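Local coordinates for lysine-sensitive aspartokinase 3 (Escherichia coli, PDB 2J0W), which catalyses the ATP-dependent phosphorylation of L-aspartate to 4-phospho-L-aspartate, the first step of lysine biosynthesis, under feedback inhibition by lysine, at residues A[7-12]-A[24-29]; A[34-39]-A[124-129]. All coordinates share one frame; numbering follows the deposited sequence.

Interaction 1. Residues A[7-12]-A[24-29]; sequences SKFGGT and ADIVLS. With ADP (adenosine-5'-diphosphate), chain D.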
# COMPACT_ATOMS: atom_id res chain seq x y z
N SER A 7 -13.90 -34.91 10.15
CA SER A 7 -14.55 -34.09 11.19
C SER A 7 -13.56 -33.51 12.21
O SER A 7 -12.65 -34.20 12.66
CB SER A 7 -15.61 -34.90 11.93
OG SER A 7 -16.72 -35.20 11.09
N LYS A 8 -13.75 -32.25 12.59
CA LYS A 8 -12.86 -31.63 13.56
C LYS A 8 -13.59 -31.09 14.78
O LYS A 8 -14.63 -30.44 14.66
CB LYS A 8 -12.05 -30.51 12.89
CG LYS A 8 -11.02 -29.83 13.79
CD LYS A 8 -11.62 -28.69 14.61
CE LYS A 8 -10.51 -27.87 15.27
NZ LYS A 8 -10.98 -26.59 15.89
N PHE A 9 -13.03 -31.37 15.95
CA PHE A 9 -13.62 -30.93 17.21
C PHE A 9 -12.64 -30.10 18.01
O PHE A 9 -11.48 -30.51 18.22
CB PHE A 9 -14.06 -32.15 18.00
CG PHE A 9 -15.10 -32.98 17.29
CD1 PHE A 9 -16.45 -32.67 17.41
CD2 PHE A 9 -14.72 -34.07 16.51
CE1 PHE A 9 -17.42 -33.43 16.76
CE2 PHE A 9 -15.67 -34.84 15.86
CZ PHE A 9 -17.03 -34.52 15.99
N GLY A 10 -13.11 -28.94 18.45
CA GLY A 10 -12.29 -28.02 19.21
C GLY A 10 -12.33 -28.23 20.72
O GLY A 10 -12.94 -29.17 21.22
N GLY A 11 -11.68 -27.31 21.43
CA GLY A 11 -11.61 -27.38 22.88
C GLY A 11 -12.93 -27.67 23.55
O GLY A 11 -13.12 -28.74 24.13
N THR A 12 -13.85 -26.71 23.48
CA THR A 12 -15.17 -26.87 24.09
C THR A 12 -15.84 -28.19 23.71
O THR A 12 -16.50 -28.81 24.54
CB THR A 12 -16.11 -25.74 23.69
OG1 THR A 12 -16.21 -25.70 22.26
CG2 THR A 12 -15.59 -24.42 24.20
N ALA A 24 -19.00 -37.55 20.09
CA ALA A 24 -18.91 -38.93 19.63
C ALA A 24 -20.21 -39.28 18.91
O ALA A 24 -20.19 -39.97 17.88
CB ALA A 24 -18.70 -39.87 20.80
N ASP A 25 -21.33 -38.79 19.44
CA ASP A 25 -22.62 -39.06 18.81
C ASP A 25 -22.51 -38.57 17.37
O ASP A 25 -22.54 -39.37 16.43
CB ASP A 25 -23.75 -38.33 19.54
CG ASP A 25 -23.97 -38.84 20.96
OD1 ASP A 25 -23.87 -40.07 21.20
OD2 ASP A 25 -24.26 -38.02 21.85
N ILE A 26 -22.36 -37.26 17.21
CA ILE A 26 -22.22 -36.62 15.90
C ILE A 26 -21.38 -37.43 14.90
O ILE A 26 -21.75 -37.58 13.73
CB ILE A 26 -21.59 -35.24 16.06
CG1 ILE A 26 -22.51 -34.34 16.88
CG2 ILE A 26 -21.31 -34.63 14.70
CD1 ILE A 26 -22.09 -32.88 16.86
N VAL A 27 -20.24 -37.95 15.34
CA VAL A 27 -19.38 -38.73 14.46
C VAL A 27 -20.11 -39.97 13.95
O VAL A 27 -19.84 -40.48 12.86
CB VAL A 27 -18.09 -39.18 15.19
CG1 VAL A 27 -17.20 -39.95 14.25
CG2 VAL A 27 -17.36 -37.97 15.73
N LEU A 28 -21.05 -40.45 14.76
CA LEU A 28 -21.82 -41.64 14.43
C LEU A 28 -23.21 -41.35 13.89
O LEU A 28 -24.10 -42.19 13.97
CB LEU A 28 -21.91 -42.55 15.66
CG LEU A 28 -20.52 -42.86 16.21
CD1 LEU A 28 -20.62 -43.72 17.45
CD2 LEU A 28 -19.72 -43.55 15.14
N SER A 29 -23.40 -40.15 13.35
CA SER A 29 -24.67 -39.74 12.77
C SER A 29 -24.46 -39.79 11.27
O SER A 29 -25.40 -39.71 10.48
CB SER A 29 -25.04 -38.32 13.20
OG SER A 29 -24.31 -37.36 12.45
PB ADP D . -12.66 -24.10 18.34
O1B ADP D . -13.90 -24.84 18.00
O2B ADP D . -11.91 -24.74 19.48
O3B ADP D . -11.72 -23.94 17.10
PA ADP D . -12.51 -21.23 18.75
O1A ADP D . -12.68 -20.49 20.02
O2A ADP D . -11.10 -21.35 18.24
O3A ADP D . -13.13 -22.67 18.86
O5' ADP D . -13.46 -20.38 17.76
C5' ADP D . -14.92 -20.27 17.76
C4' ADP D . -15.25 -18.82 18.06
O4' ADP D . -14.73 -17.81 17.16
C3' ADP D . -16.69 -18.43 18.20
O3' ADP D . -17.11 -19.07 19.42
C2' ADP D . -16.57 -16.92 18.24
O2' ADP D . -16.24 -16.46 19.54
C1' ADP D . -15.47 -16.61 17.29
N9 ADP D . -15.89 -15.94 15.97
C8 ADP D . -15.26 -14.83 15.53
N7 ADP D . -15.71 -14.34 14.39
C5 ADP D . -16.69 -15.20 14.06
C6 ADP D . -17.57 -15.20 12.91
N6 ADP D . -17.53 -14.33 11.96
N1 ADP D . -18.50 -16.26 12.89
C2 ADP D . -18.58 -17.22 13.91
N3 ADP D . -17.75 -17.22 14.99
C4 ADP D . -16.84 -16.21 15.02

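Interaction 2. Residues A[34-39]-A[124-129]; sequences RLVVLS and LLFVEI. With ASP (aspartic acid), chain B.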
# COMPACT_ATOMS: atom_id res chain seq x y z
N ARG A 34 -14.72 -40.92 8.63
CA ARG A 34 -13.73 -41.95 8.82
C ARG A 34 -12.52 -41.40 9.56
O ARG A 34 -11.73 -42.15 10.14
CB ARG A 34 -13.31 -42.49 7.45
CG ARG A 34 -14.50 -42.89 6.59
CD ARG A 34 -14.50 -44.38 6.33
NE ARG A 34 -14.19 -45.12 7.54
CZ ARG A 34 -14.48 -46.41 7.71
NH1 ARG A 34 -15.09 -47.09 6.75
NH2 ARG A 34 -14.16 -47.01 8.85
N LEU A 35 -12.35 -40.09 9.51
CA LEU A 35 -11.23 -39.46 10.19
C LEU A 35 -11.71 -38.35 11.11
O LEU A 35 -12.46 -37.45 10.70
CB LEU A 35 -10.23 -38.90 9.17
CG LEU A 35 -8.95 -38.24 9.71
CD1 LEU A 35 -8.13 -39.20 10.56
CD2 LEU A 35 -8.13 -37.79 8.53
N VAL A 36 -11.28 -38.41 12.36
CA VAL A 36 -11.67 -37.38 13.31
C VAL A 36 -10.41 -36.65 13.75
O VAL A 36 -9.34 -37.26 13.92
CB VAL A 36 -12.38 -37.99 14.55
CG1 VAL A 36 -12.84 -36.88 15.50
CG2 VAL A 36 -13.57 -38.81 14.09
N VAL A 37 -10.52 -35.35 13.91
CA VAL A 37 -9.39 -34.54 14.32
C VAL A 37 -9.78 -33.83 15.60
O VAL A 37 -10.78 -33.11 15.63
CB VAL A 37 -9.02 -33.54 13.22
CG1 VAL A 37 -7.97 -32.57 13.70
CG2 VAL A 37 -8.51 -34.31 12.01
N LEU A 38 -9.00 -34.04 16.66
CA LEU A 38 -9.31 -33.41 17.94
C LEU A 38 -8.25 -32.45 18.39
O LEU A 38 -7.07 -32.65 18.14
CB LEU A 38 -9.46 -34.46 19.03
CG LEU A 38 -10.51 -35.56 18.94
CD1 LEU A 38 -10.36 -36.46 20.16
CD2 LEU A 38 -11.91 -34.95 18.89
N SER A 39 -8.69 -31.39 19.06
CA SER A 39 -7.80 -30.40 19.64
C SER A 39 -7.77 -30.93 21.07
O SER A 39 -8.46 -31.89 21.38
CB SER A 39 -8.43 -29.00 19.67
OG SER A 39 -8.60 -28.43 18.38
N LEU A 124 -6.52 -39.87 22.97
CA LEU A 124 -6.46 -41.18 23.62
C LEU A 124 -7.76 -41.47 24.34
O LEU A 124 -8.27 -42.59 24.29
CB LEU A 124 -5.32 -41.23 24.63
CG LEU A 124 -3.95 -41.54 24.05
CD1 LEU A 124 -2.94 -41.69 25.17
CD2 LEU A 124 -4.04 -42.82 23.24
N LEU A 125 -8.30 -40.46 25.00
CA LEU A 125 -9.53 -40.64 25.73
C LEU A 125 -10.70 -40.82 24.78
O LEU A 125 -11.53 -41.71 24.96
CB LEU A 125 -9.78 -39.45 26.66
CG LEU A 125 -8.70 -39.22 27.72
CD1 LEU A 125 -9.07 -38.03 28.59
CD2 LEU A 125 -8.52 -40.48 28.58
N PHE A 126 -10.76 -39.99 23.74
CA PHE A 126 -11.86 -40.11 22.81
C PHE A 126 -12.00 -41.53 22.27
O PHE A 126 -13.11 -42.06 22.23
CB PHE A 126 -11.72 -39.12 21.66
CG PHE A 126 -13.01 -38.86 20.93
CD1 PHE A 126 -14.03 -38.15 21.54
CD2 PHE A 126 -13.22 -39.36 19.64
CE1 PHE A 126 -15.24 -37.93 20.89
CE2 PHE A 126 -14.42 -39.15 18.99
CZ PHE A 126 -15.44 -38.44 19.61
N VAL A 127 -10.89 -42.16 21.88
CA VAL A 127 -10.99 -43.52 21.35
C VAL A 127 -11.66 -44.41 22.38
O VAL A 127 -12.48 -45.26 22.03
CB VAL A 127 -9.61 -44.13 20.99
CG1 VAL A 127 -8.89 -43.22 20.04
CG2 VAL A 127 -8.78 -44.37 22.23
N GLU A 128 -11.33 -44.18 23.65
CA GLU A 128 -11.91 -44.94 24.74
C GLU A 128 -13.40 -44.68 24.87
O GLU A 128 -14.18 -45.59 25.16
CB GLU A 128 -11.21 -44.62 26.05
CG GLU A 128 -9.84 -45.24 26.15
CD GLU A 128 -9.84 -46.70 25.73
OE1 GLU A 128 -10.55 -47.51 26.37
OE2 GLU A 128 -9.14 -47.04 24.75
N ILE A 129 -13.81 -43.43 24.64
CA ILE A 129 -15.22 -43.12 24.72
C ILE A 129 -15.95 -43.79 23.56
O ILE A 129 -17.14 -44.09 23.67
CB ILE A 129 -15.44 -41.60 24.68
CG1 ILE A 129 -15.37 -41.05 26.10
CG2 ILE A 129 -16.78 -41.29 24.07
CD1 ILE A 129 -15.86 -39.62 26.22
N ASP B . -4.96 -26.91 20.73
CA ASP B . -4.43 -25.76 19.99
C ASP B . -4.91 -24.50 20.75
O ASP B . -5.46 -24.65 21.86
CB ASP B . -4.91 -25.82 18.51
CG ASP B . -6.42 -25.62 18.25
OD1 ASP B . -7.18 -25.41 19.24
OD2 ASP B . -6.85 -25.68 17.04
OXT ASP B . -4.75 -23.36 20.18

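Interaction 1. Residues A[7-12]-A[24-29]
Phe9, at the end of strand 5-9, points its ring at the last turn of helix 17-27 and meets Val27 and Ile26 there. The far end of the ring does the touching. Phe9 CZ lies 3.5 Å from Val27 CG2, and the same methyl is 3.6 Å from Phe9 CE2. Val27 comes at the ring obliquely. Ile26 takes a different place: its CG2 methyl sits at the ring edge, near the ring plane, 4.5 Å from Phe9 CZ. The Phe9 ring carbon CG is anti to the carbonyl carbon (chi1 -61°), which carries the ring from the strand toward the helix. In Val27, CG1 is anti to the backbone N, and CG2 is the branch that reaches the ring. Trp220 of the neighbouring strand 216-221 stacks on Phe9.

Residues before and after Phe9 in sequence reach the nucleotide. Gly11 N donates to ADP O2B at 3.2 Å with a bent N-H...O angle of 136°. Lys8 leaves the strand away from Phe9, and its NZ comes within 3.0 Å of ADP O3B; it also forms a salt bridge to Asp202. The strand-helix contact itself is purely apolar. Phe9 is buried and meets the helix through carbon-carbon contacts alone, whereas Gly11 is hydrogen-bonded to the phosphate and the nearby Lys8 amine is consistent with a charge attraction.

Interaction 2. Residues A[34-39]-A[124-129]
This contact belongs to the amino acid kinase fold, where helix 108-131 packs over the central mostly parallel sheet beside the aspartate pocket. Strand 33-38 presents Val36 and Leu38 on one face, and Phe126 of the helix comes down on them. All three residues are buried.

Leu38 makes the closer approach. Its CD1 methyl lies 3.3 Å from Phe126 CB and 3.7 Å from Phe126 CG. On the ring itself, Phe126 CD2 follows at 4.1 Å from Leu38 CD1. The leucine therefore meets the root of the aromatic side chain more closely than the far end of its ring. The two side chains cross at about a right angle. Phe126 CG is anti to the backbone N (chi1 -161°), which swings the ring from the Leu38 methyl toward Val36. There the touch is lighter: Val36 CG1 is 4.5 Å from Phe126 CE2. Both aliphatic groups approach the ring obliquely. Only carbon atoms meet between strand and helix here.

Neighbouring elements complete the core. Met20 of helix 17-27 packs on Phe126, and Ile180 of strand 178-182 touches Val36.

The strand ends at the substrate. Ser39 follows Leu38 directly and lines the pocket of the bound aspartate, together with residues such as Thr45, Glu119 and Arg198. Its carbonyl oxygen is hydrogen-bonded to Ser122 OG, near the helical segment, and its hydroxyl to Ser201 OG, a further residue of the pocket. Ser39 OG is anti to its own carbonyl carbon (chi1 -68°) and stands 3.4 Å from OD1 of the aspartate ligand.

Interactions 1 and 2 share one apolar core, with centres 8 Å apart. Strands 5-9 and 33-38 are parallel neighbours in the sheet. Ser7 O and Val37 N, 2.7 Å apart, probably form a hydrogen bond, as do Phe9 N and Val37 O at 2.9 Å. Packing joins the contacts too: Phe9 CE2 is 3.5 Å from Val36 CG1, and the ring atom Phe126 CZ lies 3.5 Å from the backbone atom Ala24 CA. Helix 17-27 links the two strands in a beta-alpha-beta unit. The residues at the end of each strand reach a ligand: Lys8 and Gly11 the ADP phosphate, Ser39 the aspartate. The Phe9 side chain itself stays about 10 Å from the bound aspartate.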